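Local coordinates for putative peptidase (Chlamydophila abortus, PDB 3CE2), which probably acts as a zinc-dependent oligopeptidase of the M3B family, cleaving small bioactive peptides, at residues Leu224-Tyr229 against His312-Tyr317; Leu308-Phe313 against Ile512-Val517; Gly404-His409 against Leu428-Ser433; Gln423-Leu428 against Asp573-Ile578. One frame throughout, in Å; residues are numbered along the deposited sequence.

Interaction 1. Residues Leu224-Tyr229 against His312-Tyr317; sequences LRKTSY and HFYDVY. With ZN (zinc ion), chain E.
F313 meets helix 222-237 through Y229, whose OH lies 3.7 Å from CD2 of the phenylalanine ring while its CE1 and CZ approach F313 CB. The Y229 hydroxyl is hydrogen-bonded beyond the pair, to S519 and E522. Next along the loop, Y314 is enclosed from two sides. K226 lies alongside it, pointing the same way: K226 CA sits over one ring face, 3.8 Å from the centroid and 14° off the normal, and K226 CG passes 3.4 Å from Y314 CZ. Against the opposite face, toward the rim, comes H312 CB, and the Y314 OH stands over the centre of the H312 imidazole. Y229 meets the edge of the ring, its CD2 3.5 Å from Y314 CD2, with the two side chains crossing at about a right angle. The Y314 carbonyl oxygen accepts R225 NE at 2.9 Å, a donor lying in the carbonyl plane; the bend of the arginine at chi3 (-57°) turns NE to it. D315 then takes the other arm, R225 NH2 forming a salt bridge to OD1 at 2.8 Å, nearly straight (168°) and within the guanidinium plane. D315 OD2 receives H312 N at 2.7 Å on its anti lone pair and forms a second salt bridge, with R222, placing one carboxylate between two arginines of the helix region. With D315 N bonded back to H312 O, residues H312-D315 form a type I beta turn on the helix surface, and that turn presents H312 to a zinc ion whose other protein ligand is D310: a peripheral site, separate from the HExxH zinc centre.

Interaction 2. Residues Leu308-Phe313 against Ile512-Val517; sequences LKDFHF and IITFDV. With ZN (zinc ion), chain E.
H312 and D516 both carry CG anti to their carbonyl carbons (chi1 -78° and -71°), and these rotamers bring an imidazole and a carboxylate together from two separate loops. ND1 of H312 donates to D516 OD2 over 2.7 Å in a fairly straight bond (156°). The acceptor lies close to the ring plane, yet the donor meets it on the syn side and out of the carboxylate plane, the two side chains crossing at about a right angle. In D310, CG lies between the backbone N and the carbonyl carbon, and OD2 reaches the zinc ion at 1.9 Å, with OD1 a longer second contact; H312 NE2 and a water are also bound. This is the familiar histidine-carboxylate second shell of a zinc site: D516 fixes the rotation of the ligand ring and may raise the electron density offered to the metal. T514 lies over one face of that ring, CB offset toward the rim and CG2 3.8 Å from H312 CE1. Its backbone N donates to F311 O at 2.9 Å, an oxygen that I513 CA also approaches. Beside these polar contacts the loops also meet through hydrocarbon. I513 CG2 sits over the centre of the F313 ring, 3.8 Å from the centroid, while I513 CD1 packs against F311 CD2 at 3.7 Å. The F313 and F515 rings are nearly parallel but slid apart, touching at CE2 of the former and CE1 of the latter (3.8 Å). A second water bridges the loops, accepting from F313 N and donating to T514 O and to D516 OD2, which thereby holds two donors.

Interaction 3. Residues Gly404-His409 against Leu428-Ser433; sequences GGHSMH and LAEIAS. With ZN (zinc ion), chain D.
S433 CB lies over one face of the H406 imidazole, 3.9 Å from its centroid and offset toward the rim. E430 comes instead to the edge of the same ring, its OE2 near the ring plane and its carboxylate turned 66° from it. Both groups end on one zinc ion, H406 NE2 at 2.2 Å and E430 OE2 at 2.5 Å, with the glutamate chain bent at chi2 (-62°), which carries CD round toward the metal. S433 OG also donates to E430 O, three residues back, over 2.9 Å from above the carbonyl plane. One helical turn on, H409 is directed at the same helix start, with CD2 4.0 Å from A432 CB; its ring stacks on Y424. A432 CB rests 3.5 Å from G405 O, and beside it the backbones themselves come close, G405 CA standing 4.2 Å from S433 CA because no side chain intervenes. Helix 394-416 and the start of helix 431-447 therefore join through a glycine contact next to a metal site. With H402 as the third protein ligand, this is the HExxH zinc centre of M3 metallopeptidases, in which a glutamate just before helix 431-447 completes the two-histidine set.

Interaction 4. Residues Gln423-Leu428 against Asp573-Ile578; sequences QYPIFL and DFPLEI
L428 and P575 mark the nearest backbone approach, CA to CA 6.8 Å, where the 423-428 loop, turned back by a bond from L428 N to P425 O, passes the first turn of helix 575-581. P575 CB is the shared meeting point. F427 reaches it with CD2 at 3.6 Å, L428 with CG at 4.0 Å, and P425 with CG at a longer 4.2 Å. The F427 side chain, CG anti to the backbone N (chi1 -175°), crosses the proline at about a right angle, and its far end continues to L576, CZ lying 3.9 Å from CD2. P575 occupies the first position after the N-cap residue F574, a place in a helix where proline's missing N-H costs no helical hydrogen bond. The opening turn is tied by I578 N to F574 O, while D573 OD1 receives F574 N just ahead of it. The branches of L428 divide: CD2 stays near P575, and CD1 meets I578 CD1 at 3.9 Å. F566 of helix 559-567 touches both L428 and I578, and helix 536-553 borders F427 through Y536, Q537 and T540. The nearest atom of the L428 side chain is about 12 Å from the zinc ion held by H406 and E430, and no hydrogen bond joins the two segments.

The four contacts fall into two groups. Interactions 1 and 2 share H312 and F313 and both surround the zinc site of D310 and H312, the first docking the 312-317 turn on helix 222-237, the second joining the turn's approach to the 512-517 loop; both are partly buried and far from the chain's centre. Interactions 3 and 4 are buried nearer that centre and share L428, with Y424 of the latter lying against H409 of the former. Zinc ligation occurs in interactions 1, 2 and 3; an arginine-aspartate salt bridge marks interaction 1, a histidine-carboxylate bond and a bridging water interaction 2, close glycine backbone contact interaction 3, and hydrocarbon interaction 4.

Interaction 1. Residues Leu224-Tyr229 against His312-Tyr317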
# COMPACT_ATOMS: atom_id res chain seq x y z
N LEU A 224 1.48 30.57 8.15
CA LEU A 224 1.61 29.85 6.92
C LEU A 224 0.73 28.61 6.96
O LEU A 224 -0.02 28.35 6.01
CB LEU A 224 3.08 29.45 6.71
CG LEU A 224 3.55 29.07 5.31
CD1 LEU A 224 3.23 30.18 4.35
CD2 LEU A 224 5.06 28.76 5.29
N ARG A 225 0.79 27.85 8.06
CA ARG A 225 -0.02 26.64 8.18
C ARG A 225 -1.48 27.03 8.05
O ARG A 225 -2.25 26.40 7.33
CB ARG A 225 0.20 25.95 9.51
CG ARG A 225 1.60 25.41 9.72
CD ARG A 225 1.63 24.25 10.72
NE ARG A 225 1.06 24.63 12.02
CZ ARG A 225 1.74 25.19 13.02
NH1 ARG A 225 3.04 25.45 12.88
NH2 ARG A 225 1.11 25.50 14.16
N LYS A 226 -1.85 28.12 8.71
CA LYS A 226 -3.24 28.53 8.78
C LYS A 226 -3.77 29.03 7.44
O LYS A 226 -4.86 28.60 7.01
CB LYS A 226 -3.41 29.59 9.85
CG LYS A 226 -4.80 30.11 10.01
CD LYS A 226 -4.80 31.40 10.81
CE LYS A 226 -6.03 32.22 10.40
NZ LYS A 226 -6.45 33.32 11.33
N THR A 227 -3.03 29.94 6.78
CA THR A 227 -3.57 30.54 5.53
C THR A 227 -3.52 29.56 4.37
O THR A 227 -4.30 29.65 3.42
CB THR A 227 -2.86 31.81 5.11
OG1 THR A 227 -1.45 31.57 5.14
CG2 THR A 227 -3.21 32.96 6.05
N SER A 228 -2.62 28.60 4.48
CA SER A 228 -2.49 27.51 3.53
C SER A 228 -3.67 26.54 3.62
O SER A 228 -4.36 26.28 2.64
CB SER A 228 -1.19 26.78 3.82
OG SER A 228 -1.04 25.73 2.91
N TYR A 229 -3.90 26.02 4.82
CA TYR A 229 -5.10 25.22 5.09
C TYR A 229 -6.39 25.92 4.68
O TYR A 229 -7.21 25.35 3.97
CB TYR A 229 -5.14 24.83 6.57
CG TYR A 229 -6.42 24.17 7.01
CD1 TYR A 229 -6.61 22.80 6.82
CD2 TYR A 229 -7.45 24.92 7.59
CE1 TYR A 229 -7.80 22.17 7.21
CE2 TYR A 229 -8.64 24.30 7.99
CZ TYR A 229 -8.80 22.93 7.79
OH TYR A 229 -9.96 22.31 8.17
N HIS A 312 -6.08 23.59 15.92
CA HIS A 312 -6.81 23.54 14.68
C HIS A 312 -6.27 22.40 13.85
O HIS A 312 -5.15 21.91 14.08
CB HIS A 312 -6.62 24.86 13.94
CG HIS A 312 -7.47 25.98 14.47
ND1 HIS A 312 -8.65 26.37 13.87
CD2 HIS A 312 -7.31 26.81 15.53
CE1 HIS A 312 -9.18 27.38 14.54
NE2 HIS A 312 -8.39 27.66 15.55
N PHE A 313 -7.06 21.96 12.88
CA PHE A 313 -6.59 20.92 11.98
C PHE A 313 -5.26 21.28 11.36
O PHE A 313 -4.49 20.40 11.02
CB PHE A 313 -7.58 20.66 10.88
CG PHE A 313 -8.66 19.73 11.26
CD1 PHE A 313 -8.35 18.42 11.67
CD2 PHE A 313 -9.99 20.13 11.18
CE1 PHE A 313 -9.35 17.52 12.01
CE2 PHE A 313 -11.02 19.24 11.52
CZ PHE A 313 -10.70 17.93 11.94
N TYR A 314 -4.98 22.58 11.22
CA TYR A 314 -3.71 22.97 10.63
C TYR A 314 -2.59 22.98 11.65
O TYR A 314 -1.50 23.47 11.38
CB TYR A 314 -3.81 24.31 9.90
CG TYR A 314 -4.43 25.44 10.69
CD1 TYR A 314 -3.67 26.21 11.56
CD2 TYR A 314 -5.76 25.77 10.52
CE1 TYR A 314 -4.23 27.26 12.27
CE2 TYR A 314 -6.33 26.81 11.22
CZ TYR A 314 -5.55 27.55 12.10
OH TYR A 314 -6.11 28.58 12.79
N ASP A 315 -2.84 22.42 12.82
CA ASP A 315 -1.80 22.38 13.83
C ASP A 315 -1.26 20.98 13.95
O ASP A 315 -0.14 20.76 14.41
CB ASP A 315 -2.36 22.87 15.16
CG ASP A 315 -2.58 24.36 15.16
OD1 ASP A 315 -1.63 25.10 14.79
OD2 ASP A 315 -3.72 24.80 15.49
N VAL A 316 -2.08 20.04 13.47
CA VAL A 316 -1.83 18.61 13.55
C VAL A 316 -0.42 18.15 13.12
O VAL A 316 0.11 17.20 13.69
CB VAL A 316 -2.88 17.86 12.71
CG1 VAL A 316 -2.48 16.43 12.52
CG2 VAL A 316 -4.29 17.98 13.34
N TYR A 317 0.19 18.79 12.12
CA TYR A 317 1.49 18.30 11.66
C TYR A 317 2.65 19.23 11.98
O TYR A 317 3.77 19.02 11.54
CB TYR A 317 1.44 17.90 10.17
CG TYR A 317 0.35 16.87 9.86
CD1 TYR A 317 0.46 15.55 10.30
CD2 TYR A 317 -0.79 17.24 9.16
CE1 TYR A 317 -0.56 14.62 10.04
CE2 TYR A 317 -1.81 16.33 8.89
CZ TYR A 317 -1.69 15.02 9.32
OH TYR A 317 -2.72 14.12 9.05
ZN ZN E . -8.42 29.10 17.17
O HOH W 1 -7.16 30.51 17.33

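Interaction 2. Residues Leu308-Phe313 against Ile512-Val517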
# COMPACT_ATOMS: atom_id res chain seq x y z
N LEU A 308 -0.24 26.84 22.41
CA LEU A 308 -1.32 27.40 21.62
C LEU A 308 -2.58 27.41 22.45
O LEU A 308 -2.83 26.47 23.20
CB LEU A 308 -1.55 26.51 20.39
CG LEU A 308 -0.85 26.65 19.03
CD1 LEU A 308 0.45 27.44 19.09
CD2 LEU A 308 -0.61 25.25 18.51
N LYS A 309 -3.41 28.44 22.31
CA LYS A 309 -4.63 28.47 23.10
C LYS A 309 -5.72 27.55 22.56
O LYS A 309 -6.65 27.20 23.27
CB LYS A 309 -5.15 29.88 23.37
CG LYS A 309 -6.19 30.40 22.39
CD LYS A 309 -6.97 31.64 22.91
CE LYS A 309 -6.27 32.41 24.08
NZ LYS A 309 -4.80 32.70 23.97
N ASP A 310 -5.62 27.16 21.30
CA ASP A 310 -6.52 26.13 20.78
C ASP A 310 -5.84 25.30 19.69
O ASP A 310 -4.67 25.53 19.39
CB ASP A 310 -7.87 26.71 20.37
CG ASP A 310 -7.75 27.73 19.29
OD1 ASP A 310 -6.61 28.04 18.89
OD2 ASP A 310 -8.81 28.23 18.85
N PHE A 311 -6.52 24.31 19.14
CA PHE A 311 -5.79 23.39 18.28
C PHE A 311 -6.60 23.12 17.05
O PHE A 311 -7.67 22.51 17.12
CB PHE A 311 -5.51 22.08 19.00
CG PHE A 311 -4.41 21.27 18.41
CD1 PHE A 311 -3.10 21.70 18.49
CD2 PHE A 311 -4.68 20.07 17.79
CE1 PHE A 311 -2.06 20.93 17.95
CE2 PHE A 311 -3.65 19.30 17.25
CZ PHE A 311 -2.32 19.75 17.33
N HIS A 312 -6.08 23.59 15.92
CA HIS A 312 -6.81 23.54 14.68
C HIS A 312 -6.27 22.40 13.85
O HIS A 312 -5.15 21.91 14.08
CB HIS A 312 -6.62 24.86 13.94
CG HIS A 312 -7.47 25.98 14.47
ND1 HIS A 312 -8.65 26.37 13.87
CD2 HIS A 312 -7.31 26.81 15.53
CE1 HIS A 312 -9.18 27.38 14.54
NE2 HIS A 312 -8.39 27.66 15.55
N PHE A 313 -7.06 21.96 12.88
CA PHE A 313 -6.59 20.92 11.98
C PHE A 313 -5.26 21.28 11.36
O PHE A 313 -4.49 20.40 11.02
CB PHE A 313 -7.58 20.66 10.88
CG PHE A 313 -8.66 19.73 11.26
CD1 PHE A 313 -8.35 18.42 11.67
CD2 PHE A 313 -9.99 20.13 11.18
CE1 PHE A 313 -9.35 17.52 12.01
CE2 PHE A 313 -11.02 19.24 11.52
CZ PHE A 313 -10.70 17.93 11.94
N ILE A 512 -11.08 17.80 20.93
CA ILE A 512 -9.78 18.48 20.97
C ILE A 512 -9.62 19.57 19.91
O ILE A 512 -8.98 20.58 20.16
CB ILE A 512 -8.60 17.48 20.88
CG1 ILE A 512 -7.25 18.18 21.00
CG2 ILE A 512 -8.65 16.71 19.56
CD1 ILE A 512 -7.14 19.16 22.15
N ILE A 513 -10.21 19.34 18.74
CA ILE A 513 -9.99 20.22 17.59
C ILE A 513 -11.01 21.34 17.57
O ILE A 513 -12.21 21.12 17.76
CB ILE A 513 -10.06 19.44 16.24
CG1 ILE A 513 -8.91 18.44 16.14
CG2 ILE A 513 -9.97 20.41 15.06
CD1 ILE A 513 -7.60 19.10 15.81
N THR A 514 -10.53 22.56 17.31
CA THR A 514 -11.43 23.65 17.01
C THR A 514 -11.61 23.70 15.49
O THR A 514 -10.63 23.81 14.75
CB THR A 514 -10.82 24.95 17.50
OG1 THR A 514 -10.64 24.88 18.92
CG2 THR A 514 -11.70 26.17 17.09
N PHE A 515 -12.84 23.61 15.03
CA PHE A 515 -13.11 23.60 13.60
C PHE A 515 -13.02 24.97 12.98
O PHE A 515 -13.27 25.96 13.64
CB PHE A 515 -14.49 23.00 13.31
CG PHE A 515 -14.60 21.57 13.70
CD1 PHE A 515 -13.46 20.84 14.04
CD2 PHE A 515 -15.82 20.92 13.70
CE1 PHE A 515 -13.53 19.50 14.41
CE2 PHE A 515 -15.90 19.56 14.07
CZ PHE A 515 -14.73 18.86 14.43
N ASP A 516 -12.62 25.03 11.72
CA ASP A 516 -12.73 26.27 10.97
C ASP A 516 -14.00 26.17 10.15
O ASP A 516 -14.62 25.12 10.10
CB ASP A 516 -11.51 26.50 10.11
CG ASP A 516 -10.30 26.85 10.93
OD1 ASP A 516 -10.01 28.07 11.10
OD2 ASP A 516 -9.63 25.90 11.40
N VAL A 517 -14.43 27.27 9.54
CA VAL A 517 -15.76 27.29 8.91
C VAL A 517 -15.87 26.36 7.71
O VAL A 517 -16.95 25.92 7.38
CB VAL A 517 -16.22 28.73 8.54
CG1 VAL A 517 -16.34 29.57 9.78
CG2 VAL A 517 -15.20 29.41 7.61
ZN ZN E . -8.42 29.10 17.17
O HOH W 1 -7.16 30.51 17.33
O HOH W 2 -9.28 23.29 12.39

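Interaction 3. Residues Gly404-His409 against Leu428-Ser433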
# COMPACT_ATOMS: atom_id res chain seq x y z
N GLY A 404 13.88 -2.73 3.20
CA GLY A 404 14.39 -3.99 3.78
C GLY A 404 13.26 -4.88 4.26
O GLY A 404 13.30 -6.11 4.14
N GLY A 405 12.22 -4.26 4.81
CA GLY A 405 11.04 -4.99 5.17
C GLY A 405 10.36 -5.70 4.01
O GLY A 405 10.12 -6.91 4.11
N HIS A 406 10.03 -4.97 2.93
CA HIS A 406 9.39 -5.59 1.76
C HIS A 406 10.28 -6.69 1.25
O HIS A 406 9.82 -7.76 0.88
CB HIS A 406 9.20 -4.62 0.58
CG HIS A 406 8.17 -3.57 0.78
ND1 HIS A 406 6.92 -3.85 1.32
CD2 HIS A 406 8.17 -2.25 0.48
CE1 HIS A 406 6.22 -2.73 1.37
NE2 HIS A 406 6.95 -1.75 0.87
N SER A 407 11.57 -6.39 1.21
CA SER A 407 12.54 -7.28 0.66
C SER A 407 12.63 -8.61 1.40
O SER A 407 12.53 -9.66 0.78
CB SER A 407 13.90 -6.58 0.57
OG SER A 407 13.88 -5.74 -0.57
N MET A 408 12.82 -8.56 2.72
CA MET A 408 12.82 -9.77 3.52
C MET A 408 11.50 -10.55 3.41
O MET A 408 11.51 -11.80 3.23
CB MET A 408 13.18 -9.45 4.97
CG MET A 408 14.63 -8.98 5.11
SD MET A 408 15.86 -10.24 4.61
CE MET A 408 15.95 -11.21 6.10
N HIS A 409 10.38 -9.84 3.44
CA HIS A 409 9.07 -10.47 3.24
C HIS A 409 9.15 -11.31 1.97
O HIS A 409 8.86 -12.53 1.98
CB HIS A 409 7.99 -9.41 3.09
CG HIS A 409 6.58 -9.90 3.29
ND1 HIS A 409 6.24 -11.24 3.33
CD2 HIS A 409 5.42 -9.21 3.43
CE1 HIS A 409 4.94 -11.35 3.51
NE2 HIS A 409 4.42 -10.14 3.56
N LEU A 428 -1.57 -7.35 2.56
CA LEU A 428 -0.51 -7.66 3.53
C LEU A 428 0.81 -6.98 3.21
O LEU A 428 1.78 -7.14 3.93
CB LEU A 428 -0.26 -9.17 3.63
CG LEU A 428 -1.33 -10.18 4.07
CD1 LEU A 428 -0.73 -11.58 3.96
CD2 LEU A 428 -1.80 -9.91 5.51
N ALA A 429 0.85 -6.22 2.12
CA ALA A 429 2.14 -5.71 1.62
C ALA A 429 2.74 -4.56 2.40
O ALA A 429 3.87 -4.16 2.13
CB ALA A 429 2.02 -5.34 0.14
N GLU A 430 2.01 -3.98 3.33
CA GLU A 430 2.58 -2.85 4.05
C GLU A 430 3.04 -3.21 5.48
O GLU A 430 3.72 -2.42 6.14
CB GLU A 430 1.64 -1.62 4.02
CG GLU A 430 1.84 -0.66 2.81
CD GLU A 430 3.25 -0.01 2.73
OE1 GLU A 430 3.66 0.74 3.65
OE2 GLU A 430 3.95 -0.22 1.73
N ILE A 431 2.71 -4.41 5.93
CA ILE A 431 3.01 -4.83 7.29
C ILE A 431 4.51 -4.89 7.58
O ILE A 431 5.00 -4.31 8.57
CB ILE A 431 2.35 -6.19 7.58
CG1 ILE A 431 0.84 -6.08 7.49
CG2 ILE A 431 2.73 -6.73 8.94
CD1 ILE A 431 0.13 -7.35 7.91
N ALA A 432 5.26 -5.60 6.74
CA ALA A 432 6.67 -5.85 7.02
C ALA A 432 7.47 -4.57 7.01
O ALA A 432 8.37 -4.39 7.83
CB ALA A 432 7.26 -6.83 6.04
N SER A 433 7.14 -3.69 6.06
CA SER A 433 7.85 -2.42 5.94
C SER A 433 7.55 -1.50 7.13
O SER A 433 8.45 -0.87 7.69
CB SER A 433 7.44 -1.73 4.65
OG SER A 433 6.02 -1.75 4.53
ZN ZN D . 6.27 0.31 1.02

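Interaction 4. Residues Gln423-Leu428 against Asp573-Ile578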
# COMPACT_ATOMS: atom_id res chain seq x y z
N GLN A 423 3.43 -14.67 -4.03
CA GLN A 423 3.18 -13.25 -3.95
C GLN A 423 2.09 -12.98 -2.92
O GLN A 423 0.96 -13.41 -3.10
CB GLN A 423 2.73 -12.72 -5.32
CG GLN A 423 2.45 -11.23 -5.28
CD GLN A 423 3.64 -10.45 -4.70
OE1 GLN A 423 3.58 -9.95 -3.56
NE2 GLN A 423 4.73 -10.40 -5.45
N TYR A 424 2.42 -12.28 -1.83
CA TYR A 424 1.40 -11.96 -0.81
C TYR A 424 0.48 -10.89 -1.36
O TYR A 424 0.89 -10.09 -2.18
CB TYR A 424 2.06 -11.50 0.48
CG TYR A 424 3.22 -10.57 0.27
CD1 TYR A 424 3.03 -9.23 -0.05
CD2 TYR A 424 4.52 -11.04 0.40
CE1 TYR A 424 4.11 -8.39 -0.24
CE2 TYR A 424 5.62 -10.20 0.22
CZ TYR A 424 5.41 -8.88 -0.10
OH TYR A 424 6.51 -8.06 -0.29
N PRO A 425 -0.78 -10.87 -0.94
CA PRO A 425 -1.64 -9.88 -1.59
C PRO A 425 -1.39 -8.47 -1.03
O PRO A 425 -0.66 -8.32 -0.04
CB PRO A 425 -3.05 -10.35 -1.22
CG PRO A 425 -2.89 -10.96 0.13
CD PRO A 425 -1.50 -11.63 0.10
N ILE A 426 -2.01 -7.47 -1.66
CA ILE A 426 -1.79 -6.06 -1.31
C ILE A 426 -2.17 -5.80 0.15
O ILE A 426 -1.47 -5.10 0.87
CB ILE A 426 -2.60 -5.11 -2.22
CG1 ILE A 426 -2.17 -5.26 -3.69
CG2 ILE A 426 -2.48 -3.66 -1.75
CD1 ILE A 426 -0.86 -4.51 -4.06
N PHE A 427 -3.29 -6.38 0.56
CA PHE A 427 -3.73 -6.33 1.93
C PHE A 427 -2.60 -6.61 2.94
O PHE A 427 -2.66 -6.17 4.06
CB PHE A 427 -4.87 -7.34 2.11
CG PHE A 427 -5.51 -7.30 3.47
CD1 PHE A 427 -6.74 -6.70 3.65
CD2 PHE A 427 -4.87 -7.87 4.56
CE1 PHE A 427 -7.33 -6.66 4.90
CE2 PHE A 427 -5.45 -7.82 5.80
CZ PHE A 427 -6.68 -7.21 5.97
N LEU A 428 -1.57 -7.35 2.56
CA LEU A 428 -0.51 -7.66 3.53
C LEU A 428 0.81 -6.98 3.21
O LEU A 428 1.78 -7.14 3.93
CB LEU A 428 -0.26 -9.17 3.63
CG LEU A 428 -1.33 -10.18 4.07
CD1 LEU A 428 -0.73 -11.58 3.96
CD2 LEU A 428 -1.80 -9.91 5.51
N ASP A 573 -2.84 -18.39 1.34
CA ASP A 573 -4.19 -18.51 1.81
C ASP A 573 -4.77 -17.10 1.80
O ASP A 573 -4.05 -16.15 1.51
CB ASP A 573 -4.16 -19.07 3.23
CG ASP A 573 -5.44 -19.81 3.61
OD1 ASP A 573 -6.48 -19.72 2.91
OD2 ASP A 573 -5.39 -20.50 4.65
N PHE A 574 -6.05 -16.97 2.11
CA PHE A 574 -6.66 -15.67 2.32
C PHE A 574 -5.90 -14.92 3.40
O PHE A 574 -5.46 -15.51 4.38
CB PHE A 574 -8.13 -15.82 2.70
CG PHE A 574 -8.95 -16.41 1.59
CD1 PHE A 574 -9.11 -15.72 0.38
CD2 PHE A 574 -9.51 -17.68 1.71
CE1 PHE A 574 -9.84 -16.26 -0.66
CE2 PHE A 574 -10.25 -18.22 0.66
CZ PHE A 574 -10.41 -17.52 -0.52
N PRO A 575 -5.76 -13.60 3.23
CA PRO A 575 -4.93 -12.80 4.15
C PRO A 575 -5.29 -12.92 5.64
O PRO A 575 -4.38 -12.96 6.48
CB PRO A 575 -5.12 -11.36 3.66
CG PRO A 575 -6.33 -11.40 2.71
CD PRO A 575 -6.37 -12.80 2.15
N LEU A 576 -6.57 -12.96 5.98
CA LEU A 576 -6.90 -13.08 7.41
C LEU A 576 -6.51 -14.45 7.95
O LEU A 576 -6.07 -14.56 9.10
CB LEU A 576 -8.38 -12.80 7.70
CG LEU A 576 -8.93 -11.41 7.35
CD1 LEU A 576 -10.39 -11.32 7.72
CD2 LEU A 576 -8.10 -10.23 7.93
N GLU A 577 -6.67 -15.48 7.12
CA GLU A 577 -6.24 -16.82 7.49
C GLU A 577 -4.74 -16.88 7.71
O GLU A 577 -4.29 -17.44 8.71
CB GLU A 577 -6.70 -17.86 6.47
CG GLU A 577 -8.20 -18.07 6.54
CD GLU A 577 -8.63 -18.47 7.95
OE1 GLU A 577 -8.01 -19.40 8.52
OE2 GLU A 577 -9.58 -17.84 8.50
N ILE A 578 -3.97 -16.28 6.81
CA ILE A 578 -2.52 -16.22 6.99
C ILE A 578 -2.18 -15.56 8.32
O ILE A 578 -1.29 -15.99 9.05
CB ILE A 578 -1.85 -15.39 5.90
CG1 ILE A 578 -1.76 -16.21 4.61
CG2 ILE A 578 -0.46 -14.97 6.35
CD1 ILE A 578 -1.21 -15.38 3.40